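Local coordinates for protein peptide methionine sulfoxide reductase MsrA (Treponema denticola ATCC 35405, PDB 5FA9) that probably repairs oxidised proteins by reducing methionine sulfoxide back to methionine, as a fusion of an MsrA module and an MsrB module, at residues K3-A8 with D101-E106; D49-V54 with G95-D100; K105-F110 with V124-L129. The protein carries 2 engineered substitutions. All blocks are in the same frame, centred on the assembly; numbering follows the deposited sequence.

From the N terminus, strand 2-8 comes first, and interaction 1 closes a long loop by packing its start against the lead-in to helix 104-115. Interaction 2 is nested within that loop: strand 51-59 meets strand 95-98 across strand 2-8, which lies between them in the mixed sheet. Interaction 3 begins where interaction 1 ends, the two sharing K105 and E106, and closes a short loop from the helix to strand 125-128 at the sheet edge. Interactions 2 and 3 follow in series and meet where the Y97 hydroxyl bonds to E125. All three lie in the MsrA part, tying helix 104-115 and four strands together.

Interaction 1 of 3, residues K3-A8 with D101-E106; sequences KEIYLA and DSMIKE
The side chain of M103 runs toward strand 3-8 and ends over the backbone of E4, with its thioether overlapping K3 and I5. Its methyl group CE stands 3.5 Å from E4 O, a van der Waals contact with the carbonyl oxygen, and 3.8 Å from K3 CB. The same methyl also grazes the next two carbons of the lysine, so the aliphatic part of K3 covers it before the chain bends at its last torsion. M103 SD also lies beside E4 O, and I5 CD1 reaches the sulfur at 4.0 Å, the two side chains meeting at a slant. Both shapes favour this reach. The methionine is fully extended beyond CG, which carries CE over a gap where the nearest CA atoms, those of I5 and M103, are still 8.9 Å apart. I5 has CG1 anti to its backbone N (chi1 -172°), and from there CD1 turns to the sulfur. No hydrogen bond crosses the contact; it is a mostly buried van der Waals contact, in which the thioether lies against one backbone carbonyl oxygen and otherwise against carbon atoms, K3 being partly exposed.

Strand alternation sends E4 away to the far face of the sheet. There Y6 OH donates to E4 OE2 at 3.1 Å, arriving from above the carboxylate plane, 43° out of it, while E4 OE1 accepts from I2 N of the second subunit. One carboxylate thus links the tyrosine with the partner chain.

M103 also touches Y58 of strand 51-59 and L65 of helix 65-74. Strand 2-8 bonds through its backbone to strand 51-59 along one edge and to strand 95-98 along the other, so the contact sets the chain leading into helix 104-115 against this central strand, next to helix 65-74.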
loop_
_atom_site.group_PDB
_atom_site.type_symbol
_atom_site.label_atom_id
_atom_site.label_comp_id
_atom_site.label_asym_id
_atom_site.label_seq_id
_atom_site.Cartn_x
_atom_site.Cartn_y
_atom_site.Cartn_z
ATOM N N LYS B 3 -1.182 -0.843 -3.778
ATOM C CA LYS B 3 -2.621 -1.063 -3.783
ATOM C C LYS B 3 -2.960 -2.433 -3.212
ATOM O O LYS B 3 -2.076 -3.264 -3.002
ATOM C CB LYS B 3 -3.182 -0.930 -5.202
ATOM C CG LYS B 3 -3.360 0.508 -5.664
ATOM C CD LYS B 3 -3.573 0.584 -7.167
ATOM C CE LYS B 3 -4.143 1.933 -7.578
ATOM N NZ LYS B 3 -3.474 3.060 -6.872
ATOM N N GLU B 4 -4.243 -2.665 -2.955
ATOM C CA GLU B 4 -4.672 -3.935 -2.389
ATOM C C GLU B 4 -5.987 -4.422 -2.994
ATOM O O GLU B 4 -6.892 -3.637 -3.274
ATOM C CB GLU B 4 -4.794 -3.827 -0.866
ATOM C CG GLU B 4 -5.804 -2.806 -0.379
ATOM C CD GLU B 4 -5.758 -2.615 1.126
ATOM O OE1 GLU B 4 -4.739 -2.098 1.631
ATOM O OE2 GLU B 4 -6.739 -2.988 1.804
ATOM N N ILE B 5 -6.070 -5.733 -3.198
ATOM C CA ILE B 5 -7.254 -6.365 -3.761
ATOM C C ILE B 5 -7.506 -7.681 -3.021
ATOM O O ILE B 5 -6.569 -8.306 -2.523
ATOM C CB ILE B 5 -7.094 -6.609 -5.283
ATOM C CG1 ILE B 5 -8.403 -7.099 -5.909
ATOM C CG2 ILE B 5 -5.949 -7.575 -5.560
ATOM C CD1 ILE B 5 -9.505 -6.065 -5.907
ATOM N N TYR B 6 -8.767 -8.091 -2.933
ATOM C CA TYR B 6 -9.120 -9.298 -2.194
ATOM C C TYR B 6 -9.744 -10.340 -3.116
ATOM O O TYR B 6 -10.754 -10.079 -3.770
ATOM C CB TYR B 6 -10.073 -8.959 -1.045
ATOM C CG TYR B 6 -9.458 -8.073 0.018
ATOM C CD1 TYR B 6 -9.300 -6.708 -0.189
ATOM C CD2 TYR B 6 -9.035 -8.604 1.231
ATOM C CE1 TYR B 6 -8.737 -5.897 0.779
ATOM C CE2 TYR B 6 -8.473 -7.800 2.204
ATOM C CZ TYR B 6 -8.325 -6.449 1.973
ATOM O OH TYR B 6 -7.765 -5.646 2.941
ATOM N N LEU B 7 -9.139 -11.523 -3.160
ATOM C CA LEU B 7 -9.561 -12.563 -4.093
ATOM C C LEU B 7 -9.929 -13.868 -3.393
ATOM O O LEU B 7 -9.124 -14.445 -2.662
ATOM C CB LEU B 7 -8.458 -12.823 -5.122
ATOM C CG LEU B 7 -8.015 -11.615 -5.948
ATOM C CD1 LEU B 7 -6.872 -11.991 -6.876
ATOM C CD2 LEU B 7 -9.185 -11.043 -6.735
ATOM N N ALA B 8 -11.155 -14.326 -3.624
ATOM C CA ALA B 8 -11.606 -15.613 -3.112
ATOM C C ALA B 8 -11.702 -16.627 -4.248
ATOM O O ALA B 8 -12.549 -16.499 -5.131
ATOM C CB ALA B 8 -12.946 -15.470 -2.408
ATOM N N ASP B 101 -12.644 2.108 -4.308
ATOM C CA ASP B 101 -13.758 2.302 -5.235
ATOM C C ASP B 101 -13.300 2.666 -6.646
ATOM O O ASP B 101 -14.085 2.604 -7.592
ATOM C CB ASP B 101 -14.705 3.382 -4.708
ATOM C CG ASP B 101 -15.378 2.985 -3.410
ATOM O OD1 ASP B 101 -15.632 1.776 -3.216
ATOM O OD2 ASP B 101 -15.654 3.880 -2.583
ATOM N N SER B 102 -12.036 3.050 -6.785
ATOM C CA SER B 102 -11.483 3.382 -8.095
ATOM C C SER B 102 -11.275 2.130 -8.946
ATOM O O SER B 102 -11.063 2.221 -10.155
ATOM C CB SER B 102 -10.161 4.139 -7.943
ATOM O OG SER B 102 -9.155 3.309 -7.388
ATOM N N MET B 103 -11.338 0.966 -8.307
ATOM C CA MET B 103 -11.103 -0.301 -8.992
ATOM C C MET B 103 -12.378 -0.898 -9.579
ATOM O O MET B 103 -12.314 -1.823 -10.389
ATOM C CB MET B 103 -10.467 -1.315 -8.038
ATOM C CG MET B 103 -9.102 -0.922 -7.508
ATOM S SD MET B 103 -8.393 -2.227 -6.486
ATOM C CE MET B 103 -6.805 -1.511 -6.070
ATOM N N ILE B 104 -13.528 -0.368 -9.169
ATOM C CA ILE B 104 -14.823 -0.947 -9.523
ATOM C C ILE B 104 -15.015 -1.121 -11.028
ATOM O O ILE B 104 -15.379 -2.202 -11.492
ATOM C CB ILE B 104 -15.986 -0.093 -8.976
ATOM C CG1 ILE B 104 -15.910 -0.005 -7.451
ATOM C CG2 ILE B 104 -17.324 -0.681 -9.394
ATOM C CD1 ILE B 104 -17.009 0.834 -6.834
ATOM N N LYS B 105 -14.758 -0.063 -11.789
ATOM C CA LYS B 105 -14.963 -0.111 -13.231
ATOM C C LYS B 105 -13.930 -1.003 -13.915
ATOM O O LYS B 105 -14.215 -1.611 -14.946
ATOM C CB LYS B 105 -14.933 1.298 -13.823
ATOM C CG LYS B 105 -16.141 1.610 -14.692
ATOM C CD LYS B 105 -16.776 2.939 -14.314
ATOM C CE LYS B 105 -18.192 3.043 -14.865
ATOM N NZ LYS B 105 -19.050 3.935 -14.035
ATOM N N GLU B 106 -12.735 -1.080 -13.339
ATOM C CA GLU B 106 -11.699 -1.964 -13.863
ATOM C C GLU B 106 -12.071 -3.426 -13.638
ATOM O O GLU B 106 -11.927 -4.258 -14.535
ATOM C CB GLU B 106 -10.346 -1.661 -13.218
ATOM C CG GLU B 106 -9.731 -0.336 -13.640
ATOM C CD GLU B 106 -8.385 -0.086 -12.987
ATOM O OE1 GLU B 106 -7.462 -0.904 -13.193
ATOM O OE2 GLU B 106 -8.247 0.927 -12.269
#

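Interaction 2 of 3, residues D49-V54 with G95-D100; sequences DHAETV and GIYYVD. With D1D ((4S,5S)-1,2-dithiane-4,5-diol), chain F.
The side chains of Y97 and T53 cross at a slant, the threonine approaching the tyrosine ring obliquely: T53 OG1 lies 3.8 Å from Y97 CE2, and T53 CG2 is 4.1 Å from Y97 CD2. Beyond the ring, at the hydroxyl, A51 CB lies 3.8 Å from Y97 OH. With chi1 at -49° the ring leans back along its own strand, and one face lies over the carbonyl carbon of G95, offset toward the rim; the glycine has no side chain to meet it. The phenol hydroxyl bonds to E125 OE2 of strand 125-128. T53 OG1 is held within its own strand, donating to A51 O at 2.9 Å from above the carbonyl plane (63° out of it). The two strands are not sheet neighbours: strand 2-8 of the mixed MsrA sheet runs between them, and the small A8, touching both T53 and Y97, lets the larger side chains meet over it. E52, between the two contact residues, points to the other face of the sheet. Extended beyond CG, it brings OE1 to 3.3 Å from C2 of the bound dithiane-diol, while OE2 accepts from F12 N. Y92 and S11, an engineered residue at the predicted active-site position, hydrogen-bond the same ligand.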
loop_
_atom_site.group_PDB
_atom_site.type_symbol
_atom_site.label_atom_id
_atom_site.label_comp_id
_atom_site.label_asym_id
_atom_site.label_seq_id
_atom_site.Cartn_x
_atom_site.Cartn_y
_atom_site.Cartn_z
ATOM N N ASP B 49 -21.741 -16.965 6.687
ATOM C CA ASP B 49 -21.096 -17.710 5.612
ATOM C C ASP B 49 -20.012 -16.860 4.954
ATOM O O ASP B 49 -20.280 -16.081 4.039
ATOM C CB ASP B 49 -22.124 -18.181 4.577
ATOM C CG ASP B 49 -23.053 -17.072 4.124
ATOM O OD1 ASP B 49 -23.374 -16.190 4.947
ATOM O OD2 ASP B 49 -23.459 -17.085 2.943
ATOM N N HIS B 50 -18.782 -17.017 5.432
ATOM C CA HIS B 50 -17.662 -16.238 4.925
ATOM C C HIS B 50 -16.929 -17.014 3.839
ATOM O O HIS B 50 -16.799 -18.235 3.918
ATOM C CB HIS B 50 -16.694 -15.884 6.057
ATOM C CG HIS B 50 -17.281 -14.987 7.102
ATOM N ND1 HIS B 50 -17.639 -13.681 6.847
ATOM C CD2 HIS B 50 -17.565 -15.208 8.407
ATOM C CE1 HIS B 50 -18.122 -13.136 7.950
ATOM N NE2 HIS B 50 -18.088 -14.041 8.911
ATOM N N ALA B 51 -16.444 -16.299 2.829
ATOM C CA ALA B 51 -15.673 -16.918 1.761
ATOM C C ALA B 51 -14.184 -16.879 2.077
ATOM O O ALA B 51 -13.670 -15.873 2.565
ATOM C CB ALA B 51 -15.955 -16.229 0.435
ATOM N N GLU B 52 -13.498 -17.981 1.795
ATOM C CA GLU B 52 -12.059 -18.055 2.003
ATOM C C GLU B 52 -11.342 -17.144 1.014
ATOM O O GLU B 52 -11.376 -17.374 -0.194
ATOM C CB GLU B 52 -11.569 -19.497 1.867
ATOM C CG GLU B 52 -12.074 -20.417 2.968
ATOM C CD GLU B 52 -11.367 -21.757 2.984
ATOM O OE1 GLU B 52 -11.838 -22.668 3.696
ATOM O OE2 GLU B 52 -10.338 -21.896 2.291
ATOM N N THR B 53 -10.693 -16.111 1.540
ATOM C CA THR B 53 -10.147 -15.045 0.709
ATOM C C THR B 53 -8.690 -14.751 1.058
ATOM O O THR B 53 -8.282 -14.861 2.214
ATOM C CB THR B 53 -10.984 -13.754 0.859
ATOM O OG1 THR B 53 -12.373 -14.062 0.690
ATOM C CG2 THR B 53 -10.575 -12.706 -0.168
ATOM N N VAL B 54 -7.909 -14.386 0.046
ATOM C CA VAL B 54 -6.525 -13.981 0.248
ATOM C C VAL B 54 -6.353 -12.490 -0.024
ATOM O O VAL B 54 -6.683 -12.005 -1.105
ATOM C CB VAL B 54 -5.562 -14.772 -0.655
ATOM C CG1 VAL B 54 -4.143 -14.246 -0.503
ATOM C CG2 VAL B 54 -5.621 -16.249 -0.322
ATOM N N GLY B 95 -15.077 -14.919 -5.754
ATOM C CA GLY B 95 -15.427 -13.519 -5.630
ATOM C C GLY B 95 -14.236 -12.585 -5.677
ATOM O O GLY B 95 -13.119 -12.960 -5.318
ATOM N N ILE B 96 -14.483 -11.358 -6.121
ATOM C CA ILE B 96 -13.463 -10.318 -6.132
ATOM C C ILE B 96 -13.946 -9.143 -5.294
ATOM O O ILE B 96 -14.951 -8.511 -5.617
ATOM C CB ILE B 96 -13.139 -9.844 -7.560
ATOM C CG1 ILE B 96 -12.716 -11.027 -8.433
ATOM C CG2 ILE B 96 -12.052 -8.780 -7.537
ATOM C CD1 ILE B 96 -12.540 -10.679 -9.895
ATOM N N TYR B 97 -13.227 -8.853 -4.215
ATOM C CA TYR B 97 -13.664 -7.839 -3.264
ATOM C C TYR B 97 -12.709 -6.654 -3.242
ATOM O O TYR B 97 -11.492 -6.824 -3.168
ATOM C CB TYR B 97 -13.790 -8.447 -1.866
ATOM C CG TYR B 97 -14.573 -9.740 -1.846
ATOM C CD1 TYR B 97 -15.960 -9.736 -1.920
ATOM C CD2 TYR B 97 -13.925 -10.965 -1.760
ATOM C CE1 TYR B 97 -16.680 -10.917 -1.905
ATOM C CE2 TYR B 97 -14.635 -12.151 -1.744
ATOM C CZ TYR B 97 -16.012 -12.122 -1.816
ATOM O OH TYR B 97 -16.721 -13.300 -1.801
ATOM N N TYR B 98 -13.272 -5.453 -3.299
ATOM C CA TYR B 98 -12.470 -4.240 -3.377
ATOM C C TYR B 98 -12.648 -3.364 -2.145
ATOM O O TYR B 98 -13.718 -3.335 -1.535
ATOM C CB TYR B 98 -12.826 -3.445 -4.637
ATOM C CG TYR B 98 -14.278 -3.027 -4.714
ATOM C CD1 TYR B 98 -14.709 -1.830 -4.153
ATOM C CD2 TYR B 98 -15.219 -3.827 -5.349
ATOM C CE1 TYR B 98 -16.034 -1.444 -4.218
ATOM C CE2 TYR B 98 -16.548 -3.449 -5.420
ATOM C CZ TYR B 98 -16.949 -2.257 -4.855
ATOM O OH TYR B 98 -18.270 -1.875 -4.923
ATOM N N VAL B 99 -11.589 -2.649 -1.788
ATOM C CA VAL B 99 -11.647 -1.662 -0.722
ATOM C C VAL B 99 -11.445 -0.281 -1.340
ATOM O O VAL B 99 -11.705 0.748 -0.716
ATOM C CB VAL B 99 -10.579 -1.940 0.356
ATOM C CG1 VAL B 99 -9.189 -1.684 -0.200
ATOM C CG2 VAL B 99 -10.823 -1.100 1.593
ATOM N N ASP B 100 -10.999 -0.281 -2.592
ATOM C CA ASP B 100 -10.744 0.945 -3.335
ATOM C C ASP B 100 -11.787 1.101 -4.440
ATOM O O ASP B 100 -11.811 0.321 -5.392
ATOM C CB ASP B 100 -9.328 0.928 -3.920
ATOM C CG ASP B 100 -8.899 2.277 -4.471
ATOM O OD1 ASP B 100 -9.742 3.194 -4.554
ATOM O OD2 ASP B 100 -7.709 2.416 -4.823
HETATM S S1 D1D F . -10.009 -24.044 6.732
HETATM C C1 D1D F . -8.662 -23.965 5.840
HETATM C C2 D1D F . -8.953 -24.252 4.280
HETATM O O2 D1D F . -7.861 -24.288 3.656
HETATM C C3 D1D F . -9.787 -25.736 4.038
HETATM O O3 D1D F . -10.098 -25.838 2.823
HETATM C C4 D1D F . -11.125 -25.840 4.933
HETATM S S4 D1D F . -10.846 -25.542 6.498
#

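Interaction 3 of 3, residues K105-F110 with V124-L129; sequences KEINSF and VEVEKL
I107 and V126 form the close-packed half of this contact. The branch methyl I107 CG2 sits 3.7 Å from V126 CG1 and 3.9 Å from V126 CG2, lodged against both methyls of the valine as the side chains cross. It gets there because CG2, rather than CG1, lies anti to the backbone N of I107, which turns the short branch to the strand; the longer branch goes toward I5, and the side chain also packs on I96 and Y98. Toward solvent the overlap is smaller, though the closest approach is no longer. N108, one residue along the helix and partly exposed, brings OD1 to 3.7 Å from V126 CG1, an amide oxygen beside a methyl with no hydrogen bond to the strand. V126 itself is only partly buried. On the helix, K105 O takes two donors from S109: the amide N at 3.1 Å and the hydroxyl OG at 2.7 Å. On either side of V126 in the chain, E125 and L129 bond through the backbone to strand 95-98, strand 125-128 being outermost in the sheet within this chain. Strand 95-98, helix 104-115 and the parallel strand 125-128 make a beta-alpha-beta crossover, and a helix face packed on the strand that follows is characteristic of that motif.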
loop_
_atom_site.group_PDB
_atom_site.type_symbol
_atom_site.label_atom_id
_atom_site.label_comp_id
_atom_site.label_asym_id
_atom_site.label_seq_id
_atom_site.Cartn_x
_atom_site.Cartn_y
_atom_site.Cartn_z
ATOM N N LYS B 105 -14.758 -0.063 -11.789
ATOM C CA LYS B 105 -14.963 -0.111 -13.231
ATOM C C LYS B 105 -13.930 -1.003 -13.915
ATOM O O LYS B 105 -14.215 -1.611 -14.946
ATOM C CB LYS B 105 -14.933 1.298 -13.823
ATOM C CG LYS B 105 -16.141 1.610 -14.692
ATOM C CD LYS B 105 -16.776 2.939 -14.314
ATOM C CE LYS B 105 -18.192 3.043 -14.865
ATOM N NZ LYS B 105 -19.050 3.935 -14.035
ATOM N N GLU B 106 -12.735 -1.080 -13.339
ATOM C CA GLU B 106 -11.699 -1.964 -13.863
ATOM C C GLU B 106 -12.071 -3.426 -13.638
ATOM O O GLU B 106 -11.927 -4.258 -14.535
ATOM C CB GLU B 106 -10.346 -1.661 -13.218
ATOM C CG GLU B 106 -9.731 -0.336 -13.640
ATOM C CD GLU B 106 -8.385 -0.086 -12.987
ATOM O OE1 GLU B 106 -7.462 -0.904 -13.193
ATOM O OE2 GLU B 106 -8.247 0.927 -12.269
ATOM N N ILE B 107 -12.547 -3.731 -12.435
ATOM C CA ILE B 107 -12.955 -5.089 -12.091
ATOM C C ILE B 107 -14.144 -5.542 -12.935
ATOM O O ILE B 107 -14.137 -6.643 -13.487
ATOM C CB ILE B 107 -13.319 -5.208 -10.598
ATOM C CG1 ILE B 107 -12.100 -4.899 -9.728
ATOM C CG2 ILE B 107 -13.844 -6.601 -10.286
ATOM C CD1 ILE B 107 -12.411 -4.824 -8.247
ATOM N N ASN B 108 -15.158 -4.687 -13.037
ATOM C CA ASN B 108 -16.352 -5.006 -13.816
ATOM C C ASN B 108 -16.045 -5.221 -15.294
ATOM O O ASN B 108 -16.575 -6.140 -15.916
ATOM C CB ASN B 108 -17.401 -3.903 -13.665
ATOM C CG ASN B 108 -18.016 -3.868 -12.281
ATOM O OD1 ASN B 108 -18.138 -4.896 -11.617
ATOM N ND2 ASN B 108 -18.414 -2.680 -11.841
ATOM N N SER B 109 -15.186 -4.370 -15.847
ATOM C CA SER B 109 -14.796 -4.475 -17.249
ATOM C C SER B 109 -14.065 -5.782 -17.539
ATOM O O SER B 109 -14.245 -6.379 -18.600
ATOM C CB SER B 109 -13.915 -3.291 -17.651
ATOM O OG SER B 109 -14.619 -2.068 -17.533
ATOM N N PHE B 110 -13.243 -6.223 -16.593
ATOM C CA PHE B 110 -12.457 -7.437 -16.782
ATOM C C PHE B 110 -13.337 -8.682 -16.722
ATOM O O PHE B 110 -13.100 -9.652 -17.441
ATOM C CB PHE B 110 -11.340 -7.527 -15.738
ATOM C CG PHE B 110 -10.220 -8.448 -16.132
ATOM C CD1 PHE B 110 -10.273 -9.800 -15.828
ATOM C CD2 PHE B 110 -9.115 -7.963 -16.812
ATOM C CE1 PHE B 110 -9.244 -10.649 -16.193
ATOM C CE2 PHE B 110 -8.082 -8.806 -17.179
ATOM C CZ PHE B 110 -8.146 -10.151 -16.869
ATOM N N VAL B 124 -18.695 -15.484 -10.621
ATOM C CA VAL B 124 -17.811 -14.781 -9.700
ATOM C C VAL B 124 -18.483 -13.493 -9.238
ATOM O O VAL B 124 -18.837 -12.644 -10.057
ATOM C CB VAL B 124 -16.453 -14.450 -10.349
ATOM C CG1 VAL B 124 -15.571 -13.682 -9.373
ATOM C CG2 VAL B 124 -15.762 -15.721 -10.815
ATOM N N GLU B 125 -18.663 -13.350 -7.930
ATOM C CA GLU B 125 -19.339 -12.175 -7.394
ATOM C C GLU B 125 -18.372 -11.007 -7.230
ATOM O O GLU B 125 -17.229 -11.184 -6.810
ATOM C CB GLU B 125 -20.010 -12.500 -6.054
ATOM C CG GLU B 125 -19.067 -13.019 -4.981
ATOM C CD GLU B 125 -19.780 -13.326 -3.678
ATOM O OE1 GLU B 125 -20.983 -13.660 -3.720
ATOM O OE2 GLU B 125 -19.139 -13.231 -2.610
ATOM N N VAL B 126 -18.837 -9.814 -7.577
ATOM C CA VAL B 126 -18.048 -8.605 -7.390
ATOM C C VAL B 126 -18.747 -7.688 -6.398
ATOM O O VAL B 126 -19.771 -7.081 -6.711
ATOM C CB VAL B 126 -17.820 -7.860 -8.716
ATOM C CG1 VAL B 126 -17.065 -6.563 -8.473
ATOM C CG2 VAL B 126 -17.067 -8.745 -9.697
ATOM N N GLU B 127 -18.191 -7.597 -5.195
ATOM C CA GLU B 127 -18.795 -6.809 -4.130
ATOM C C GLU B 127 -17.743 -5.974 -3.425
ATOM O O GLU B 127 -16.557 -6.305 -3.449
ATOM C CB GLU B 127 -19.493 -7.713 -3.110
ATOM C CG GLU B 127 -20.508 -8.680 -3.691
ATOM C CD GLU B 127 -21.092 -9.604 -2.639
ATOM O OE1 GLU B 127 -20.571 -9.617 -1.503
ATOM O OE2 GLU B 127 -22.070 -10.316 -2.945
ATOM N N LYS B 128 -18.175 -4.886 -2.800
ATOM C CA LYS B 128 -17.293 -4.150 -1.911
ATOM C C LYS B 128 -17.025 -4.995 -0.675
ATOM O O LYS B 128 -17.956 -5.527 -0.066
ATOM C CB LYS B 128 -17.904 -2.805 -1.517
ATOM C CG LYS B 128 -16.962 -1.906 -0.729
ATOM C CD LYS B 128 -17.721 -0.788 -0.030
ATOM C CE LYS B 128 -16.780 0.120 0.745
ATOM N NZ LYS B 128 -15.776 0.777 -0.139
ATOM N N LEU B 129 -15.754 -5.136 -0.320
ATOM C CA LEU B 129 -15.380 -5.845 0.891
ATOM C C LEU B 129 -15.993 -5.143 2.091
ATOM O O LEU B 129 -15.821 -3.935 2.259
ATOM C CB LEU B 129 -13.858 -5.911 1.032
ATOM C CG LEU B 129 -13.348 -6.794 2.168
ATOM C CD1 LEU B 129 -13.702 -8.252 1.915
ATOM C CD2 LEU B 129 -11.852 -6.608 2.360
#